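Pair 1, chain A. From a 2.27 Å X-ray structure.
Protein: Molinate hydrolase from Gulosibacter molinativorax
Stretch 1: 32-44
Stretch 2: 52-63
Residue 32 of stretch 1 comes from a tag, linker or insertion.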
# COMPACT_ATOMS: atom_id res chain seq x y z
N GLU A 32 -25.58 -39.69 21.75
CA GLU A 32 -25.93 -39.60 23.20
C GLU A 32 -24.86 -40.19 24.16
O GLU A 32 -23.84 -40.79 23.77
CB GLU A 32 -27.30 -40.30 23.47
CG GLU A 32 -27.24 -41.70 22.88
CD GLU A 32 -28.45 -42.53 23.18
OE1 GLU A 32 -29.26 -42.11 24.05
OE2 GLU A 32 -28.59 -43.59 22.55
N GLY A 33 -25.13 -39.95 25.44
CA GLY A 33 -24.38 -40.51 26.54
C GLY A 33 -24.51 -42.02 26.40
O GLY A 33 -25.60 -42.55 26.19
N GLU A 34 -23.38 -42.71 26.56
CA GLU A 34 -23.34 -44.17 26.45
C GLU A 34 -22.53 -44.87 27.53
O GLU A 34 -21.95 -44.23 28.42
CB GLU A 34 -22.84 -44.54 25.09
CG GLU A 34 -23.96 -44.46 24.08
CD GLU A 34 -23.49 -44.75 22.69
OE1 GLU A 34 -22.36 -45.25 22.54
OE2 GLU A 34 -24.26 -44.44 21.76
N THR A 35 -22.52 -46.19 27.44
CA THR A 35 -21.94 -47.05 28.45
C THR A 35 -20.75 -47.82 27.91
O THR A 35 -20.77 -48.34 26.81
CB THR A 35 -22.99 -48.00 28.98
OG1 THR A 35 -24.04 -47.23 29.56
CG2 THR A 35 -22.42 -48.94 30.05
N ILE A 36 -19.68 -47.83 28.68
CA ILE A 36 -18.41 -48.40 28.22
C ILE A 36 -17.48 -48.61 29.42
O ILE A 36 -17.61 -47.95 30.46
CB ILE A 36 -17.73 -47.51 27.15
CG1 ILE A 36 -16.64 -48.27 26.37
CG2 ILE A 36 -17.11 -46.26 27.77
CD1 ILE A 36 -16.26 -47.64 25.03
N ALA A 37 -16.52 -49.50 29.25
CA ALA A 37 -15.48 -49.71 30.26
C ALA A 37 -14.14 -49.74 29.61
O ALA A 37 -13.93 -50.37 28.58
CB ALA A 37 -15.71 -51.00 31.00
N ILE A 38 -13.21 -49.08 30.27
CA ILE A 38 -11.82 -48.96 29.78
C ILE A 38 -11.04 -49.78 30.78
O ILE A 38 -10.97 -49.41 31.95
CB ILE A 38 -11.29 -47.49 29.79
CG1 ILE A 38 -12.39 -46.45 29.46
CG2 ILE A 38 -10.09 -47.34 28.88
CD1 ILE A 38 -13.02 -46.59 28.10
N VAL A 39 -10.47 -50.89 30.34
CA VAL A 39 -9.94 -51.86 31.31
C VAL A 39 -8.42 -52.06 31.29
O VAL A 39 -7.78 -52.25 30.25
CB VAL A 39 -10.66 -53.25 31.25
CG1 VAL A 39 -12.15 -53.07 31.10
CG2 VAL A 39 -10.10 -54.13 30.14
N GLY A 40 -7.86 -52.00 32.49
CA GLY A 40 -6.55 -52.59 32.77
C GLY A 40 -5.40 -51.76 32.27
O GLY A 40 -4.35 -52.30 31.89
N GLY A 41 -5.56 -50.45 32.33
CA GLY A 41 -4.47 -49.54 31.94
C GLY A 41 -3.94 -48.72 33.10
O GLY A 41 -4.51 -48.70 34.18
N THR A 42 -2.79 -48.10 32.87
CA THR A 42 -2.23 -47.13 33.80
C THR A 42 -3.04 -45.81 33.75
O THR A 42 -3.07 -45.13 32.73
CB THR A 42 -0.74 -46.88 33.51
OG1 THR A 42 -0.05 -48.13 33.53
CG2 THR A 42 -0.13 -45.96 34.57
N LEU A 43 -3.68 -45.48 34.87
CA LEU A 43 -4.50 -44.29 34.97
C LEU A 43 -3.73 -43.02 35.37
O LEU A 43 -3.03 -42.98 36.41
CB LEU A 43 -5.63 -44.49 35.95
CG LEU A 43 -6.55 -43.26 36.16
CD1 LEU A 43 -7.39 -42.99 34.93
CD2 LEU A 43 -7.47 -43.46 37.35
N ILE A 44 -3.86 -42.01 34.52
CA ILE A 44 -3.37 -40.64 34.79
C ILE A 44 -4.61 -39.81 34.81
O ILE A 44 -5.15 -39.48 33.75
CB ILE A 44 -2.40 -40.12 33.73
CG1 ILE A 44 -1.14 -41.00 33.69
CG2 ILE A 44 -2.03 -38.68 34.03
CD1 ILE A 44 -0.09 -40.61 32.66
N VAL A 52 -1.65 -44.76 38.49
CA VAL A 52 -2.06 -45.98 39.15
C VAL A 52 -2.25 -47.07 38.10
O VAL A 52 -3.13 -46.98 37.27
CB VAL A 52 -3.27 -45.78 40.13
CG1 VAL A 52 -4.09 -44.55 39.82
CG2 VAL A 52 -4.15 -47.03 40.26
N PRO A 53 -1.40 -48.11 38.13
CA PRO A 53 -1.53 -49.15 37.11
C PRO A 53 -2.78 -50.02 37.30
O PRO A 53 -3.47 -49.94 38.31
CB PRO A 53 -0.24 -49.98 37.27
CG PRO A 53 0.58 -49.32 38.33
CD PRO A 53 -0.38 -48.48 39.13
N GLU A 54 -3.05 -50.85 36.31
CA GLU A 54 -4.12 -51.88 36.41
C GLU A 54 -5.46 -51.35 36.80
O GLU A 54 -6.12 -51.86 37.72
CB GLU A 54 -3.70 -53.03 37.33
CG GLU A 54 -2.93 -53.99 36.49
CD GLU A 54 -1.91 -54.83 37.21
OE1 GLU A 54 -1.71 -54.67 38.43
OE2 GLU A 54 -1.30 -55.64 36.50
N THR A 55 -5.80 -50.25 36.17
CA THR A 55 -6.99 -49.52 36.55
C THR A 55 -8.03 -49.67 35.48
O THR A 55 -7.73 -49.84 34.33
CB THR A 55 -6.70 -48.03 36.83
OG1 THR A 55 -5.58 -47.91 37.73
CG2 THR A 55 -7.90 -47.37 37.46
N THR A 56 -9.26 -49.67 35.95
CA THR A 56 -10.41 -49.74 35.13
C THR A 56 -11.31 -48.54 35.42
O THR A 56 -11.54 -48.16 36.57
CB THR A 56 -11.16 -51.08 35.32
OG1 THR A 56 -10.42 -52.11 34.64
CG2 THR A 56 -12.59 -51.02 34.76
N VAL A 57 -11.82 -47.97 34.33
CA VAL A 57 -12.76 -46.86 34.40
C VAL A 57 -14.08 -47.26 33.79
O VAL A 57 -14.14 -47.79 32.67
CB VAL A 57 -12.24 -45.65 33.62
CG1 VAL A 57 -13.27 -44.52 33.68
CG2 VAL A 57 -10.90 -45.21 34.16
N PHE A 58 -15.14 -47.05 34.54
CA PHE A 58 -16.44 -47.51 34.12
C PHE A 58 -17.37 -46.34 33.94
O PHE A 58 -17.60 -45.55 34.87
CB PHE A 58 -17.04 -48.52 35.11
CG PHE A 58 -18.29 -49.20 34.61
CD1 PHE A 58 -18.19 -50.22 33.69
CD2 PHE A 58 -19.55 -48.85 35.08
CE1 PHE A 58 -19.33 -50.87 33.22
CE2 PHE A 58 -20.69 -49.50 34.62
CZ PHE A 58 -20.58 -50.50 33.68
N ILE A 59 -17.96 -46.30 32.76
CA ILE A 59 -18.86 -45.21 32.38
C ILE A 59 -20.20 -45.78 32.02
O ILE A 59 -20.30 -46.73 31.26
CB ILE A 59 -18.32 -44.40 31.18
CG1 ILE A 59 -16.98 -43.76 31.53
CG2 ILE A 59 -19.32 -43.34 30.75
CD1 ILE A 59 -16.04 -43.63 30.33
N GLU A 60 -21.22 -45.12 32.52
CA GLU A 60 -22.59 -45.53 32.35
C GLU A 60 -23.46 -44.32 31.99
O GLU A 60 -23.53 -43.35 32.73
CB GLU A 60 -23.05 -46.13 33.66
CG GLU A 60 -24.19 -47.10 33.54
CD GLU A 60 -24.59 -47.67 34.91
OE1 GLU A 60 -25.80 -47.73 35.22
OE2 GLU A 60 -23.68 -48.03 35.68
N ASP A 61 -24.12 -44.38 30.84
CA ASP A 61 -24.97 -43.30 30.36
C ASP A 61 -24.28 -41.93 30.35
O ASP A 61 -24.83 -40.92 30.81
CB ASP A 61 -26.26 -43.25 31.18
CG ASP A 61 -27.18 -44.43 30.88
OD1 ASP A 61 -26.79 -45.31 30.09
OD2 ASP A 61 -28.28 -44.50 31.43
N GLY A 62 -23.05 -41.92 29.86
CA GLY A 62 -22.28 -40.69 29.72
C GLY A 62 -21.48 -40.24 30.92
O GLY A 62 -20.56 -39.47 30.79
N ARG A 63 -21.80 -40.77 32.10
CA ARG A 63 -21.14 -40.39 33.36
C ARG A 63 -20.26 -41.50 33.95
O ARG A 63 -20.63 -42.68 33.94
CB ARG A 63 -22.17 -39.99 34.41
CG ARG A 63 -22.28 -38.48 34.64
CD ARG A 63 -23.23 -37.81 33.66
NE ARG A 63 -23.41 -36.34 33.74
CZ ARG A 63 -22.61 -35.43 34.32
NH1 ARG A 63 -21.49 -35.73 34.96
NH2 ARG A 63 -22.95 -34.16 34.25

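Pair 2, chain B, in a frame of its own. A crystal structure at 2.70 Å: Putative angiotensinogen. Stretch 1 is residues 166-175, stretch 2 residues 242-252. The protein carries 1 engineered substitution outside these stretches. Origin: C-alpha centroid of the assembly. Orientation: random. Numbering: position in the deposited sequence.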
# COMPACT_ATOMS: atom_id res chain seq x y z
N ALA B 166 18.42 -12.85 -1.21
CA ALA B 166 18.09 -14.04 -0.38
C ALA B 166 17.03 -13.68 0.66
O ALA B 166 17.22 -12.70 1.38
CB ALA B 166 19.32 -14.55 0.33
N GLY B 167 15.90 -14.41 0.64
CA GLY B 167 14.78 -14.19 1.53
C GLY B 167 14.09 -12.85 1.41
O GLY B 167 13.42 -12.46 2.37
N PHE B 168 14.19 -12.16 0.27
CA PHE B 168 13.50 -10.84 0.10
C PHE B 168 13.10 -10.60 -1.35
O PHE B 168 13.89 -10.88 -2.24
CB PHE B 168 14.42 -9.70 0.51
CG PHE B 168 13.82 -8.35 0.36
CD1 PHE B 168 12.95 -7.86 1.31
CD2 PHE B 168 14.11 -7.55 -0.73
CE1 PHE B 168 12.39 -6.58 1.17
CE2 PHE B 168 13.54 -6.28 -0.89
CZ PHE B 168 12.69 -5.81 0.06
N GLU B 169 11.88 -10.11 -1.59
CA GLU B 169 11.46 -9.69 -2.93
C GLU B 169 10.52 -8.57 -2.78
O GLU B 169 9.49 -8.72 -2.06
CB GLU B 169 10.74 -10.82 -3.71
CG GLU B 169 10.31 -10.42 -5.14
CD GLU B 169 9.68 -11.52 -6.01
OE1 GLU B 169 9.15 -11.17 -7.10
OE2 GLU B 169 9.70 -12.74 -5.65
N LEU B 170 10.82 -7.46 -3.44
CA LEU B 170 9.87 -6.38 -3.65
C LEU B 170 9.85 -6.01 -5.12
O LEU B 170 10.88 -5.66 -5.68
CB LEU B 170 10.20 -5.17 -2.77
CG LEU B 170 9.09 -4.10 -2.88
CD1 LEU B 170 7.76 -4.48 -2.26
CD2 LEU B 170 9.52 -2.77 -2.30
N MET B 171 8.69 -6.09 -5.74
CA MET B 171 8.55 -5.96 -7.19
C MET B 171 7.34 -5.07 -7.39
O MET B 171 6.34 -5.21 -6.70
CB MET B 171 8.35 -7.38 -7.77
CG MET B 171 8.02 -7.54 -9.26
SD MET B 171 6.23 -7.39 -9.50
CE MET B 171 5.65 -9.08 -9.65
N GLY B 172 7.43 -4.17 -8.36
CA GLY B 172 6.38 -3.23 -8.70
C GLY B 172 6.28 -3.05 -10.20
O GLY B 172 7.31 -2.93 -10.90
N LYS B 173 5.06 -3.00 -10.72
CA LYS B 173 4.82 -2.93 -12.14
C LYS B 173 3.68 -1.98 -12.37
O LYS B 173 2.62 -2.14 -11.79
CB LYS B 173 4.51 -4.35 -12.65
CG LYS B 173 4.60 -4.54 -14.15
CD LYS B 173 6.03 -4.66 -14.68
CE LYS B 173 6.13 -4.20 -16.16
NZ LYS B 173 6.16 -2.71 -16.34
N ASN B 174 3.90 -0.97 -13.20
CA ASN B 174 2.81 -0.21 -13.80
C ASN B 174 2.48 -0.68 -15.20
O ASN B 174 3.34 -1.03 -15.99
CB ASN B 174 3.20 1.23 -13.92
CG ASN B 174 3.62 1.81 -12.62
OD1 ASN B 174 2.84 1.91 -11.65
ND2 ASN B 174 4.86 2.26 -12.59
N VAL B 175 1.19 -0.67 -15.52
CA VAL B 175 0.69 -1.02 -16.84
C VAL B 175 -0.40 -0.07 -17.21
O VAL B 175 -1.20 0.29 -16.34
CB VAL B 175 0.17 -2.47 -16.90
CG1 VAL B 175 -0.24 -2.82 -18.32
CG2 VAL B 175 1.27 -3.44 -16.48
N ILE B 242 -5.37 2.35 -15.91
CA ILE B 242 -4.01 2.42 -15.37
C ILE B 242 -3.95 1.43 -14.24
O ILE B 242 -4.86 1.35 -13.49
CB ILE B 242 -3.72 3.82 -14.78
CG1 ILE B 242 -3.64 4.85 -15.92
CG2 ILE B 242 -2.43 3.88 -13.98
CD1 ILE B 242 -3.85 6.27 -15.47
N VAL B 243 -2.85 0.71 -14.13
CA VAL B 243 -2.71 -0.38 -13.14
C VAL B 243 -1.35 -0.28 -12.49
O VAL B 243 -0.33 -0.18 -13.16
CB VAL B 243 -2.79 -1.76 -13.83
CG1 VAL B 243 -2.31 -2.86 -12.91
CG2 VAL B 243 -4.19 -2.00 -14.34
N ASN B 244 -1.34 -0.27 -11.18
CA ASN B 244 -0.13 -0.59 -10.44
C ASN B 244 -0.42 -1.86 -9.66
O ASN B 244 -1.47 -2.02 -9.05
CB ASN B 244 0.27 0.49 -9.42
CG ASN B 244 1.47 0.07 -8.64
OD1 ASN B 244 1.37 -0.63 -7.64
ND2 ASN B 244 2.64 0.36 -9.19
N VAL B 245 0.57 -2.73 -9.68
CA VAL B 245 0.66 -3.79 -8.70
C VAL B 245 2.01 -3.73 -7.99
O VAL B 245 3.00 -3.35 -8.57
CB VAL B 245 0.50 -5.18 -9.32
CG1 VAL B 245 -0.75 -5.18 -10.14
CG2 VAL B 245 1.69 -5.53 -10.18
N ILE B 246 2.02 -4.28 -6.78
CA ILE B 246 3.20 -4.35 -5.96
C ILE B 246 3.10 -5.59 -5.11
O ILE B 246 2.05 -5.90 -4.54
CB ILE B 246 3.28 -3.06 -5.18
CG1 ILE B 246 4.40 -3.04 -4.21
CG2 ILE B 246 1.98 -2.80 -4.44
CD1 ILE B 246 4.59 -1.59 -3.78
N TYR B 247 4.21 -6.33 -5.09
CA TYR B 247 4.32 -7.61 -4.44
C TYR B 247 5.54 -7.59 -3.56
O TYR B 247 6.62 -7.28 -4.06
CB TYR B 247 4.51 -8.70 -5.47
CG TYR B 247 4.78 -10.06 -4.86
CD1 TYR B 247 3.75 -10.84 -4.45
CD2 TYR B 247 6.10 -10.54 -4.67
CE1 TYR B 247 3.98 -12.07 -3.89
CE2 TYR B 247 6.35 -11.76 -4.08
CZ TYR B 247 5.27 -12.54 -3.69
OH TYR B 247 5.39 -13.80 -3.11
N PHE B 248 5.36 -7.98 -2.29
CA PHE B 248 6.44 -8.11 -1.32
C PHE B 248 6.45 -9.51 -0.71
O PHE B 248 5.39 -10.01 -0.30
CB PHE B 248 6.21 -7.08 -0.21
CG PHE B 248 6.96 -7.36 1.07
CD1 PHE B 248 8.32 -7.10 1.17
CD2 PHE B 248 6.30 -7.83 2.19
CE1 PHE B 248 9.01 -7.35 2.33
CE2 PHE B 248 6.98 -8.08 3.37
CZ PHE B 248 8.34 -7.82 3.44
N LYS B 249 7.62 -10.15 -0.64
CA LYS B 249 7.74 -11.38 0.14
C LYS B 249 9.05 -11.41 0.89
O LYS B 249 10.10 -11.56 0.29
CB LYS B 249 7.61 -12.64 -0.70
CG LYS B 249 7.56 -13.92 0.13
CD LYS B 249 7.38 -15.12 -0.78
CE LYS B 249 7.56 -16.41 -0.03
NZ LYS B 249 7.71 -17.53 -0.99
N GLY B 250 8.94 -11.27 2.21
CA GLY B 250 10.08 -11.19 3.09
C GLY B 250 10.11 -12.31 4.09
O GLY B 250 9.14 -12.60 4.75
N SER B 251 11.25 -12.95 4.19
CA SER B 251 11.52 -13.94 5.26
C SER B 251 11.88 -13.21 6.53
O SER B 251 12.67 -12.23 6.47
CB SER B 251 12.67 -14.84 4.89
OG SER B 251 12.19 -15.86 4.11
N TRP B 252 11.35 -13.67 7.66
CA TRP B 252 11.75 -13.08 8.95
C TRP B 252 13.27 -13.27 9.12
O TRP B 252 13.87 -14.26 8.64
CB TRP B 252 11.07 -13.74 10.13
CG TRP B 252 9.64 -13.65 10.15
CD1 TRP B 252 8.76 -14.68 10.12
CD2 TRP B 252 8.86 -12.45 10.24
NE1 TRP B 252 7.47 -14.20 10.15
CE2 TRP B 252 7.50 -12.84 10.25
CE3 TRP B 252 9.16 -11.10 10.31
CZ2 TRP B 252 6.46 -11.92 10.33
CZ3 TRP B 252 8.15 -10.21 10.40
CH2 TRP B 252 6.80 -10.61 10.38

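The sharpest difference lies in the register. Pair 2 runs as an unbroken antiparallel ladder, whereas pair 1 slips by one residue between Ile38(A) and Gly41(A), and again between Gly41(A) and Leu43(A). At the first bulge the amides of two successive residues converge on one carbonyl: Gly41(A) N lies 3.0 Å from Thr55(A) O in a hydrogen bond, and Gly40(A) N makes a weak one at 2.8 Å to the same Thr55(A) O. Gly40(A) has a positive phi of 78°, a conformation that favours glycine, and the chain turns a corner there. Pair 2 instead continues straight through Gly172(B), the counterpart of Val39(A), and pairs Lys173(B) with Val245(B) by two bonds, both 3.0 Å, from Lys173(B) N to Val245(B) O and from Val245(B) N to Lys173(B) O.

Over 14 central residues the backbones superpose closely. The strands run at 172° in pair 1 and 171° in pair 2, with axes 4.7 Å apart in each. Ile38(A) and Val57(A) match Met171(B) and Tyr247(B), hydrogen-bonded pairs in which Ile38(A) N to Val57(A) O and Met171(B) N to Tyr247(B) O both measure 2.9 Å.

Side chains fill this common frame differently. In pair 1 the methyl of Ala37(A) touches the edge of the cross-strand ring, CB lying 3.7 Å from Phe58(A) CD1. At the matching place Leu170(B) reaches farther, bringing CD1 to 3.7 Å from Phe248(B) CB. Thr35(A) matches Phe168(B), whose CE1 comes within 3.7 Å of Phe248(B) CE1 in an oblique aromatic pair. Thr35(A) spends its hydroxyl on the backbone, OG1 accepting from Asp61(A) N at 3.1 Å.

The other face contrasts more in polarity. Buried Ile36(A) and Ile59(A) pack branched chains, CG2 of the former 3.8 Å from CD1 of the latter; their counterparts are Glu169(B) and Lys249(B), whose long chains suit more open positions. Beside them, Ile38(A) CG1 lies 4.2 Å from Val57(A) CB, while flexible Met171(B) sets its CE 4.3 Å from Tyr247(B) CB.

Glycine also serves pair 2 at Gly250(B), the counterpart of Glu60(A): a CB there would clash with Phe248(B) CZ, so its absence makes room for the ring. Glu60(A) instead points away from the opposing stretch and begins a type I' turn. Finally, Asn244(B), the counterpart of Glu54(A), donates from ND2 to Asn174(B) OD1 at 2.9 Å, a single side-chain hydrogen bond across the strands; Glu54(A), exposed where the chain turns a corner, has its CA-to-CB bond directed away from the other stretch.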